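Local coordinates for protein techylectin-5A (Tachypleus tridentatus, PDB 1JC9) that recognises acetyl groups on cell surfaces as a calcium-containing fibrinogen-related lectin of horseshoe crab innate immunity, and agglutinates bacteria and human erythrocytes, at residues Asp51-Asn55 with Gly56-Ser60; Gly99-Ser102 with Asp103-Tyr106; Asp144-Asp147 with Lys148-Thr152; Glu163-Asp166 with Tyr167-Leu171. All coordinates share one frame; numbering follows the deposited sequence.

Contact 1: residues Asp51-Asn55 with Gly56-Ser60; sequences DILLN and GYRSS
Past L53 and L54 the helix ends at N55, and G56, whose phi is +102°, turns the chain left-handed so that its N reaches L53 O at 3.0 Å while Y57 N makes a weak bond of 3.4 Å to I52 O. These two bonds, from a left-handed glycine and the residue after it, form a Schellman motif. The hydrophobic contact that often accompanies it is present too: I52 CG2 lies 3.7 Å from Y57 CB, bringing the buried I52 side chain against the first residue beyond the glycine. The Y57 ring presents its edge, close to its own plane, to I52 O, which lies 3.6 Å from Y57 CD1. The same carbonyl oxygen therefore meets both the amide and the ring edge of Y57. On L53, CG stands anti to the backbone N (chi1 -178°), which carries the CD1 methyl to the returning chain, 3.4 Å from R58 NH1 and also against R58 CD. The two side chains run at about a right angle. R58 bends at chi2 (-74°), and this fold brings its guanidinium over L53 O, which sits 3.6 Å above one face of the group, offset toward its rim, without a bond between them. The cap joins helix 49-54 to strand 61-65. I52 packs on M82 and L53 on F264, the last modelled residue, while S60 rests on Y79 and D81 of strand 76-81, to which the C49-C80 disulfide also ties the helix.

Contact 2: residues Gly99-Ser102 with Asp103-Tyr106; sequences GNPS and DYFY
From P101 to Y104 the backbone makes a type I turn, closed by Y104 N on P101 O at 3.0 Å, and a second type I turn from D103 to Y106 follows at once, so the chain winds through two overlapping bends. This winding brings Y104 back beside N100, and their flat groups stack: the planes of the N100 amide and the Y104 ring are only 6° apart, with N100 CG 3.9 Å above the plane of the Y104 ring, over its centre. N100 CB adds a CH-pi contact over the same face, 4.0 Å from the Y104 ring centroid. Y104 owes its place to CG standing anti to the backbone N (chi1 -175°), which swings the ring back over N100. Beyond the stack, D103 OD1 lies 3.2 Å from P101 CB. A water links the two bends through the backbone, probably donating to S102 O at 2.8 Å and accepting from F105 N. Among the surrounding residues, F116 meets the buried F105 edge-to-face and R95 makes a cation-pi contact with it, while Y228 pairs with the S102 backbone. The N100 amide also bonds through ND2 to D122 OD2, and Y104 touches D122 as well. An amide held by a carboxylate at ND2 has its rotation fixed, and the acidic partner probably polarises the N-H. The contact thus rests on stacking, with the amide held by its bond to D122.

Contact 3: residues Asp144-Asp147 with Lys148-Thr152; sequences DLKD and KENDT
D147 OD1 accepts D151 N at 3.1 Å, the donor coming in from above the carboxylate plane, while D147 OD2 forms a salt bridge with K246. A second amide of the following chain, E149 N, makes a weaker, bent bond of 2.7 Å to D147 OD1 and closes an Asx turn. The D147 side chain can reach inward because CG sits between its own backbone N and carbonyl carbon (chi1 66°). The D147 backbone is engaged as well: N150 N bonds to D147 O at 3.0 Å, closing a type I turn, and D147 N donates to D151 O at 3.1 Å. The carboxylates of E149 and D151 lie near that of D147, with D147 OD2 4.3 Å from D151 OD2. This gathering of negative charge is probably eased by K246 and by R153, which takes D151 OD2. Farther out, K146 and T152 form an antiparallel non-hydrogen-bonded pair, their side chains running the same way from one face of the sheet. K146 CG meets T152 CG2 at 3.9 Å, and K146 CD passes N150 ND2 at a similar distance. T152 CA makes a bent CA-H...O contact with L145 O, the heavy atoms 3.2 Å apart. The buried L145 side chain packs on L252 and V255 of strand 250-261 and on W245. N150 has a left-handed backbone (phi 73°), so that N150 and D151 together face D147 as a G1 beta bulge. A type I turn followed by this bulge is the classic tight beta-hairpin, here joining strands 139-146 and 152-162.

Contact 4: residues Glu163-Asp166 with Tyr167-Leu171; sequences ENED and YLYCL
E163 and C170 close the base of a beta-hairpin loop between strand 152-162 and strand 171-172, with E163 N bonded to C170 O at 3.0 Å. Inside it, N164 O takes Y169 N at 3.0 Å, and more weakly Y167 N. The side-chain oxygen N164 OD1 is a second weak acceptor for Y167 N, and it also meets the edge of the Y167 ring, near its plane, at CD2. E163 OE1 approaches the same ring obliquely, 3.3 Å from Y167 CG, while E163 OE2 turns to H172. E165 and Y169 extend in the same direction, next to each other: E165 CA sits over one face of the Y169 ring as a CH-pi contact, and E165 CB touches Y169 OH at 3.4 Å. E165 CG is anti to the backbone N (chi1 -175°), which takes its extended chain past the hydroxyl end of the ring. The second shell fixes both ends, K113 and W109 holding the E165 carboxylate and D128 holding Y169 OH. L168, with Y169 in a left-handed backbone, packs on W109, and its side chain is about 9 Å from that of calcium ligand D198. Within the bend, L168 N bonds to E165 O at 2.8 Å, and the CA-H of Y169 points almost straight at E163 O, the two heavy atoms 3.2 Å apart.

In the fold
All four contacts are turns or caps in one fibrinogen-like domain, and none touches another. Contacts 2 and 4 are surface loops, whereas contacts 1 and 3 each set buried residues beside exposed ones. Contacts 3 and 4 sit at the two ends of strand 152-162 and lie on opposite sides of the chain's centre, 31 Å apart between centres; contact 1 closes a helix and contact 2 leads from strand 89-95 toward helix 109-114. Backbone bonding is common to all, but side-chain chemistry differs: aliphatic packing at contact 1, amide-ring stacking at contact 2, a carboxylate holding amides at contact 3, and tyrosine rings set among acidic residues at contact 4.

Contact 1: residues Asp51-Asn55 with Gly56-Ser60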
loop_
_atom_site.group_PDB
_atom_site.type_symbol
_atom_site.label_atom_id
_atom_site.label_comp_id
_atom_site.label_asym_id
_atom_site.label_seq_id
_atom_site.Cartn_x
_atom_site.Cartn_y
_atom_site.Cartn_z
ATOM N N ASP A 51 1.957 -18.915 2.931
ATOM C CA ASP A 51 2.615 -20.199 2.715
ATOM C C ASP A 51 3.754 -20.359 3.717
ATOM O O ASP A 51 3.952 -21.436 4.283
ATOM C CB ASP A 51 3.198 -20.294 1.299
ATOM C CG ASP A 51 2.140 -20.534 0.242
ATOM O OD1 ASP A 51 0.980 -20.809 0.604
ATOM O OD2 ASP A 51 2.478 -20.461 -0.957
ATOM N N ILE A 52 4.507 -19.283 3.922
ATOM C CA ILE A 52 5.626 -19.299 4.862
ATOM C C ILE A 52 5.130 -19.687 6.252
ATOM O O ILE A 52 5.779 -20.460 6.960
ATOM C CB ILE A 52 6.311 -17.909 4.949
ATOM C CG1 ILE A 52 6.998 -17.571 3.622
ATOM C CG2 ILE A 52 7.314 -17.888 6.093
ATOM C CD1 ILE A 52 8.235 -18.384 3.336
ATOM N N LEU A 53 3.973 -19.151 6.637
ATOM C CA LEU A 53 3.397 -19.440 7.946
ATOM C C LEU A 53 3.004 -20.906 8.048
ATOM O O LEU A 53 3.272 -21.561 9.054
ATOM C CB LEU A 53 2.163 -18.567 8.196
ATOM C CG LEU A 53 1.485 -18.740 9.561
ATOM C CD1 LEU A 53 2.438 -18.304 10.659
ATOM C CD2 LEU A 53 0.216 -17.913 9.627
ATOM N N LEU A 54 2.359 -21.416 7.005
ATOM C CA LEU A 54 1.930 -22.804 6.995
ATOM C C LEU A 54 3.109 -23.773 7.013
ATOM O O LEU A 54 2.945 -24.945 7.351
ATOM C CB LEU A 54 1.044 -23.074 5.777
ATOM C CG LEU A 54 -0.248 -22.254 5.712
ATOM C CD1 LEU A 54 -1.054 -22.684 4.499
ATOM C CD2 LEU A 54 -1.058 -22.453 6.980
ATOM N N ASN A 55 4.294 -23.291 6.648
ATOM C CA ASN A 55 5.481 -24.139 6.652
ATOM C C ASN A 55 6.170 -24.123 8.011
ATOM O O ASN A 55 7.269 -24.652 8.158
ATOM C CB ASN A 55 6.484 -23.709 5.576
ATOM C CG ASN A 55 5.999 -24.005 4.167
ATOM O OD1 ASN A 55 5.254 -24.957 3.943
ATOM N ND2 ASN A 55 6.438 -23.200 3.208
ATOM N N GLY A 56 5.539 -23.497 8.998
ATOM C CA GLY A 56 6.118 -23.474 10.329
ATOM C C GLY A 56 6.824 -22.226 10.825
ATOM O O GLY A 56 7.075 -22.113 12.023
ATOM N N TYR A 57 7.158 -21.291 9.943
ATOM C CA TYR A 57 7.840 -20.077 10.387
ATOM C C TYR A 57 6.840 -19.105 10.994
ATOM O O TYR A 57 5.967 -18.585 10.302
ATOM C CB TYR A 57 8.585 -19.436 9.221
ATOM C CG TYR A 57 9.600 -20.371 8.610
ATOM C CD1 TYR A 57 9.206 -21.381 7.736
ATOM C CD2 TYR A 57 10.951 -20.276 8.943
ATOM C CE1 TYR A 57 10.131 -22.275 7.206
ATOM C CE2 TYR A 57 11.884 -21.165 8.420
ATOM C CZ TYR A 57 11.467 -22.161 7.553
ATOM O OH TYR A 57 12.388 -23.045 7.028
ATOM N N ARG A 58 6.982 -18.863 12.295
ATOM C CA ARG A 58 6.069 -17.996 13.036
ATOM C C ARG A 58 6.568 -16.591 13.359
ATOM O O ARG A 58 5.808 -15.779 13.884
ATOM C CB ARG A 58 5.671 -18.684 14.347
ATOM C CG ARG A 58 5.072 -20.071 14.169
ATOM C CD ARG A 58 3.653 -20.009 13.623
ATOM N NE ARG A 58 3.236 -21.291 13.055
ATOM C CZ ARG A 58 2.009 -21.558 12.617
ATOM N NH1 ARG A 58 1.058 -20.634 12.682
ATOM N NH2 ARG A 58 1.734 -22.750 12.098
ATOM N N SER A 59 7.826 -16.285 13.065
ATOM C CA SER A 59 8.326 -14.954 13.386
ATOM C C SER A 59 8.286 -13.969 12.223
ATOM O O SER A 59 8.534 -14.325 11.064
ATOM C CB SER A 59 9.747 -15.041 13.943
ATOM O OG SER A 59 10.618 -15.647 13.012
ATOM N N SER A 60 7.961 -12.722 12.546
ATOM C CA SER A 60 7.886 -11.670 11.547
ATOM C C SER A 60 9.283 -11.340 11.049
ATOM O O SER A 60 10.258 -11.477 11.785
ATOM C CB SER A 60 7.237 -10.420 12.147
ATOM O OG SER A 60 5.883 -10.668 12.483
#

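Contact 2: residues Gly99-Ser102 with Asp103-Tyr106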
loop_
_atom_site.group_PDB
_atom_site.type_symbol
_atom_site.label_atom_id
_atom_site.label_comp_id
_atom_site.label_asym_id
_atom_site.label_seq_id
_atom_site.Cartn_x
_atom_site.Cartn_y
_atom_site.Cartn_z
ATOM N N GLY A 99 14.135 7.993 9.213
ATOM C CA GLY A 99 15.275 8.788 8.798
ATOM C C GLY A 99 15.270 9.294 7.369
ATOM O O GLY A 99 16.122 10.101 7.000
ATOM N N ASN A 100 14.331 8.829 6.551
ATOM C CA ASN A 100 14.274 9.288 5.168
ATOM C C ASN A 100 13.579 10.645 5.098
ATOM O O ASN A 100 12.815 11.003 5.991
ATOM C CB ASN A 100 13.536 8.266 4.297
ATOM C CG ASN A 100 14.347 7.002 4.075
ATOM O OD1 ASN A 100 15.483 7.061 3.610
ATOM N ND2 ASN A 100 13.767 5.852 4.404
ATOM N N PRO A 101 13.850 11.426 4.040
ATOM C CA PRO A 101 13.243 12.749 3.860
ATOM C C PRO A 101 11.717 12.650 3.821
ATOM O O PRO A 101 11.169 11.618 3.431
ATOM C CB PRO A 101 13.812 13.211 2.520
ATOM C CG PRO A 101 15.121 12.508 2.442
ATOM C CD PRO A 101 14.785 11.130 2.941
ATOM N N SER A 102 11.038 13.725 4.209
ATOM C CA SER A 102 9.579 13.743 4.219
ATOM C C SER A 102 8.983 13.570 2.823
ATOM O O SER A 102 7.815 13.207 2.684
ATOM C CB SER A 102 9.072 15.056 4.825
ATOM O OG SER A 102 9.418 16.156 4.002
ATOM N N ASP A 103 9.786 13.832 1.794
ATOM C CA ASP A 103 9.335 13.707 0.410
ATOM C C ASP A 103 9.947 12.477 -0.267
ATOM O O ASP A 103 10.096 12.430 -1.488
ATOM C CB ASP A 103 9.696 14.978 -0.372
ATOM C CG ASP A 103 11.196 15.163 -0.532
ATOM O OD1 ASP A 103 11.961 14.699 0.343
ATOM O OD2 ASP A 103 11.615 15.787 -1.530
ATOM N N TYR A 104 10.281 11.478 0.541
ATOM C CA TYR A 104 10.881 10.240 0.059
ATOM C C TYR A 104 10.007 9.466 -0.935
ATOM O O TYR A 104 10.523 8.805 -1.842
ATOM C CB TYR A 104 11.215 9.350 1.255
ATOM C CG TYR A 104 11.947 8.082 0.900
ATOM C CD1 TYR A 104 13.178 8.122 0.244
ATOM C CD2 TYR A 104 11.423 6.839 1.248
ATOM C CE1 TYR A 104 13.872 6.949 -0.056
ATOM C CE2 TYR A 104 12.105 5.663 0.956
ATOM C CZ TYR A 104 13.327 5.724 0.308
ATOM O OH TYR A 104 14.007 4.559 0.042
ATOM N N PHE A 105 8.689 9.544 -0.767
ATOM C CA PHE A 105 7.770 8.839 -1.656
ATOM C C PHE A 105 7.325 9.669 -2.853
ATOM O O PHE A 105 6.456 9.253 -3.624
ATOM C CB PHE A 105 6.550 8.348 -0.871
ATOM C CG PHE A 105 6.783 7.049 -0.155
ATOM C CD1 PHE A 105 7.796 6.933 0.794
ATOM C CD2 PHE A 105 6.020 5.928 -0.460
ATOM C CE1 PHE A 105 8.047 5.716 1.427
ATOM C CE2 PHE A 105 6.263 4.706 0.169
ATOM C CZ PHE A 105 7.281 4.601 1.113
ATOM N N TYR A 106 7.929 10.843 -3.005
ATOM C CA TYR A 106 7.624 11.737 -4.113
ATOM C C TYR A 106 8.515 11.293 -5.274
ATOM O O TYR A 106 9.469 11.982 -5.628
ATOM C CB TYR A 106 7.954 13.176 -3.707
ATOM C CG TYR A 106 7.519 14.228 -4.699
ATOM C CD1 TYR A 106 6.170 14.454 -4.954
ATOM C CD2 TYR A 106 8.457 15.007 -5.378
ATOM C CE1 TYR A 106 5.760 15.430 -5.856
ATOM C CE2 TYR A 106 8.055 15.988 -6.289
ATOM C CZ TYR A 106 6.703 16.189 -6.521
ATOM O OH TYR A 106 6.289 17.140 -7.425
HETATM O O HOH W 1 7.130 11.243 0.773
#

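Contact 3: residues Asp144-Asp147 with Lys148-Thr152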
loop_
_atom_site.group_PDB
_atom_site.type_symbol
_atom_site.label_atom_id
_atom_site.label_comp_id
_atom_site.label_asym_id
_atom_site.label_seq_id
_atom_site.Cartn_x
_atom_site.Cartn_y
_atom_site.Cartn_z
ATOM N N ASP A 144 -3.286 -0.951 8.202
ATOM C CA ASP A 144 -3.098 -0.764 9.631
ATOM C C ASP A 144 -2.617 0.668 9.818
ATOM O O ASP A 144 -1.561 1.047 9.311
ATOM C CB ASP A 144 -2.081 -1.764 10.191
ATOM C CG ASP A 144 -2.694 -3.130 10.435
ATOM O OD1 ASP A 144 -3.768 -3.192 11.065
ATOM O OD2 ASP A 144 -2.111 -4.145 10.006
ATOM N N LEU A 145 -3.404 1.457 10.543
ATOM C CA LEU A 145 -3.097 2.867 10.770
ATOM C C LEU A 145 -2.917 3.196 12.253
ATOM O O LEU A 145 -3.603 2.641 13.115
ATOM C CB LEU A 145 -4.235 3.724 10.206
ATOM C CG LEU A 145 -4.851 3.234 8.890
ATOM C CD1 LEU A 145 -6.167 3.955 8.643
ATOM C CD2 LEU A 145 -3.876 3.470 7.738
ATOM N N LYS A 146 -2.007 4.117 12.543
ATOM C CA LYS A 146 -1.744 4.527 13.917
ATOM C C LYS A 146 -1.463 6.028 13.965
ATOM O O LYS A 146 -0.754 6.552 13.104
ATOM C CB LYS A 146 -0.537 3.755 14.465
ATOM C CG LYS A 146 -0.156 4.129 15.892
ATOM C CD LYS A 146 1.156 3.483 16.325
ATOM C CE LYS A 146 1.055 1.969 16.374
ATOM N NZ LYS A 146 2.341 1.351 16.811
ATOM N N ASP A 147 -2.020 6.725 14.956
ATOM C CA ASP A 147 -1.776 8.160 15.073
ATOM C C ASP A 147 -0.683 8.439 16.104
ATOM O O ASP A 147 -0.089 7.505 16.645
ATOM C CB ASP A 147 -3.061 8.925 15.429
ATOM C CG ASP A 147 -3.594 8.590 16.811
ATOM O OD1 ASP A 147 -2.807 8.180 17.690
ATOM O OD2 ASP A 147 -4.812 8.759 17.022
ATOM N N LYS A 148 -0.414 9.716 16.372
ATOM C CA LYS A 148 0.639 10.091 17.316
ATOM C C LYS A 148 0.378 9.709 18.771
ATOM O O LYS A 148 1.314 9.626 19.565
ATOM C CB LYS A 148 0.928 11.591 17.220
ATOM C CG LYS A 148 1.340 12.031 15.829
ATOM C CD LYS A 148 1.857 13.457 15.808
ATOM C CE LYS A 148 3.216 13.560 16.475
ATOM N NZ LYS A 148 3.800 14.915 16.286
ATOM N N GLU A 149 -0.885 9.484 19.122
ATOM C CA GLU A 149 -1.229 9.085 20.483
ATOM C C GLU A 149 -1.120 7.570 20.616
ATOM O O GLU A 149 -1.460 7.003 21.655
ATOM C CB GLU A 149 -2.654 9.523 20.833
ATOM C CG GLU A 149 -2.761 10.945 21.359
ATOM C CD GLU A 149 -2.233 11.970 20.379
ATOM O OE1 GLU A 149 -2.817 12.098 19.280
ATOM O OE2 GLU A 149 -1.233 12.644 20.710
ATOM N N ASN A 150 -0.648 6.924 19.552
ATOM C CA ASN A 150 -0.487 5.472 19.513
ATOM C C ASN A 150 -1.809 4.715 19.396
ATOM O O ASN A 150 -1.855 3.500 19.585
ATOM C CB ASN A 150 0.296 4.984 20.742
ATOM C CG ASN A 150 1.795 5.204 20.602
ATOM O OD1 ASN A 150 2.552 5.068 21.567
ATOM N ND2 ASN A 150 2.232 5.537 19.392
ATOM N N ASP A 151 -2.886 5.429 19.083
ATOM C CA ASP A 151 -4.184 4.789 18.910
ATOM C C ASP A 151 -4.160 4.147 17.515
ATOM O O ASP A 151 -3.392 4.574 16.649
ATOM C CB ASP A 151 -5.304 5.829 19.022
ATOM C CG ASP A 151 -6.687 5.201 19.024
ATOM O OD1 ASP A 151 -6.815 4.032 19.452
ATOM O OD2 ASP A 151 -7.652 5.882 18.614
ATOM N N THR A 152 -4.986 3.129 17.290
ATOM C CA THR A 152 -4.986 2.451 15.995
ATOM C C THR A 152 -6.357 2.143 15.406
ATOM O O THR A 152 -7.353 2.043 16.117
ATOM C CB THR A 152 -4.219 1.120 16.071
ATOM O OG1 THR A 152 -4.914 0.222 16.943
ATOM C CG2 THR A 152 -2.816 1.337 16.606
#

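Contact 4: residues Glu163-Asp166 with Tyr167-Leu171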
loop_
_atom_site.group_PDB
_atom_site.type_symbol
_atom_site.label_atom_id
_atom_site.label_comp_id
_atom_site.label_asym_id
_atom_site.label_seq_id
_atom_site.Cartn_x
_atom_site.Cartn_y
_atom_site.Cartn_z
ATOM N N GLU A 163 -4.281 -4.392 -12.250
ATOM C CA GLU A 163 -3.971 -4.938 -13.564
ATOM C C GLU A 163 -2.512 -4.612 -13.859
ATOM O O GLU A 163 -1.869 -3.932 -13.057
ATOM C CB GLU A 163 -4.921 -4.336 -14.605
ATOM C CG GLU A 163 -6.373 -4.757 -14.356
ATOM C CD GLU A 163 -7.368 -4.165 -15.338
ATOM O OE1 GLU A 163 -7.097 -4.183 -16.555
ATOM O OE2 GLU A 163 -8.435 -3.693 -14.889
ATOM N N ASN A 164 -1.976 -5.092 -14.982
ATOM C CA ASN A 164 -0.573 -4.834 -15.284
ATOM C C ASN A 164 -0.303 -3.420 -15.785
ATOM O O ASN A 164 -1.216 -2.601 -15.885
ATOM C CB ASN A 164 -0.012 -5.869 -16.275
ATOM C CG ASN A 164 -0.652 -5.789 -17.647
ATOM O OD1 ASN A 164 -1.020 -4.714 -18.123
ATOM N ND2 ASN A 164 -0.759 -6.933 -18.303
ATOM N N GLU A 165 0.958 -3.140 -16.095
ATOM C CA GLU A 165 1.358 -1.814 -16.544
ATOM C C GLU A 165 0.632 -1.289 -17.776
ATOM O O GLU A 165 0.342 -0.094 -17.851
ATOM C CB GLU A 165 2.875 -1.758 -16.775
ATOM C CG GLU A 165 3.361 -0.351 -17.136
ATOM C CD GLU A 165 4.872 -0.223 -17.158
ATOM O OE1 GLU A 165 5.562 -1.257 -17.265
ATOM O OE2 GLU A 165 5.368 0.923 -17.080
ATOM N N ASP A 166 0.338 -2.163 -18.737
ATOM C CA ASP A 166 -0.360 -1.735 -19.947
ATOM C C ASP A 166 -1.702 -1.122 -19.592
ATOM O O ASP A 166 -2.183 -0.211 -20.265
ATOM C CB ASP A 166 -0.585 -2.912 -20.899
ATOM C CG ASP A 166 0.704 -3.441 -21.479
ATOM O OD1 ASP A 166 1.559 -2.613 -21.855
ATOM O OD2 ASP A 166 0.859 -4.678 -21.568
ATOM N N TYR A 167 -2.304 -1.631 -18.526
ATOM C CA TYR A 167 -3.591 -1.130 -18.076
ATOM C C TYR A 167 -3.422 -0.128 -16.951
ATOM O O TYR A 167 -4.352 0.125 -16.186
ATOM C CB TYR A 167 -4.469 -2.297 -17.634
ATOM C CG TYR A 167 -4.899 -3.140 -18.804
ATOM C CD1 TYR A 167 -5.948 -2.733 -19.628
ATOM C CD2 TYR A 167 -4.202 -4.302 -19.145
ATOM C CE1 TYR A 167 -6.292 -3.458 -20.768
ATOM C CE2 TYR A 167 -4.538 -5.034 -20.286
ATOM C CZ TYR A 167 -5.583 -4.602 -21.090
ATOM O OH TYR A 167 -5.914 -5.304 -22.224
ATOM N N LEU A 168 -2.218 0.429 -16.856
ATOM C CA LEU A 168 -1.889 1.435 -15.852
ATOM C C LEU A 168 -2.165 1.023 -14.399
ATOM O O LEU A 168 -2.595 1.842 -13.586
ATOM C CB LEU A 168 -2.634 2.735 -16.180
ATOM C CG LEU A 168 -2.469 3.238 -17.621
ATOM C CD1 LEU A 168 -3.317 4.478 -17.827
ATOM C CD2 LEU A 168 -1.003 3.542 -17.905
ATOM N N TYR A 169 -1.912 -0.245 -14.082
ATOM C CA TYR A 169 -2.107 -0.772 -12.731
ATOM C C TYR A 169 -3.464 -0.399 -12.127
ATOM O O TYR A 169 -3.560 -0.046 -10.949
ATOM C CB TYR A 169 -0.979 -0.274 -11.824
ATOM C CG TYR A 169 0.408 -0.601 -12.345
ATOM C CD1 TYR A 169 0.803 -1.924 -12.565
ATOM C CD2 TYR A 169 1.333 0.414 -12.600
ATOM C CE1 TYR A 169 2.089 -2.229 -13.022
ATOM C CE2 TYR A 169 2.617 0.120 -13.056
ATOM C CZ TYR A 169 2.990 -1.200 -13.262
ATOM O OH TYR A 169 4.266 -1.489 -13.693
ATOM N N CYS A 170 -4.513 -0.498 -12.935
ATOM C CA CYS A 170 -5.859 -0.167 -12.487
ATOM C C CYS A 170 -6.239 -0.963 -11.238
ATOM O O CYS A 170 -6.033 -2.176 -11.177
ATOM C CB CYS A 170 -6.860 -0.444 -13.606
ATOM S SG CYS A 170 -8.481 0.249 -13.286
ATOM N N LEU A 171 -6.815 -0.272 -10.256
ATOM C CA LEU A 171 -7.202 -0.882 -8.984
ATOM C C LEU A 171 -8.568 -1.572 -8.944
ATOM O O LEU A 171 -9.537 -1.086 -9.520
ATOM C CB LEU A 171 -7.166 0.182 -7.886
ATOM C CG LEU A 171 -7.610 -0.246 -6.482
ATOM C CD1 LEU A 171 -6.559 -1.151 -5.851
ATOM C CD2 LEU A 171 -7.809 0.992 -5.628
#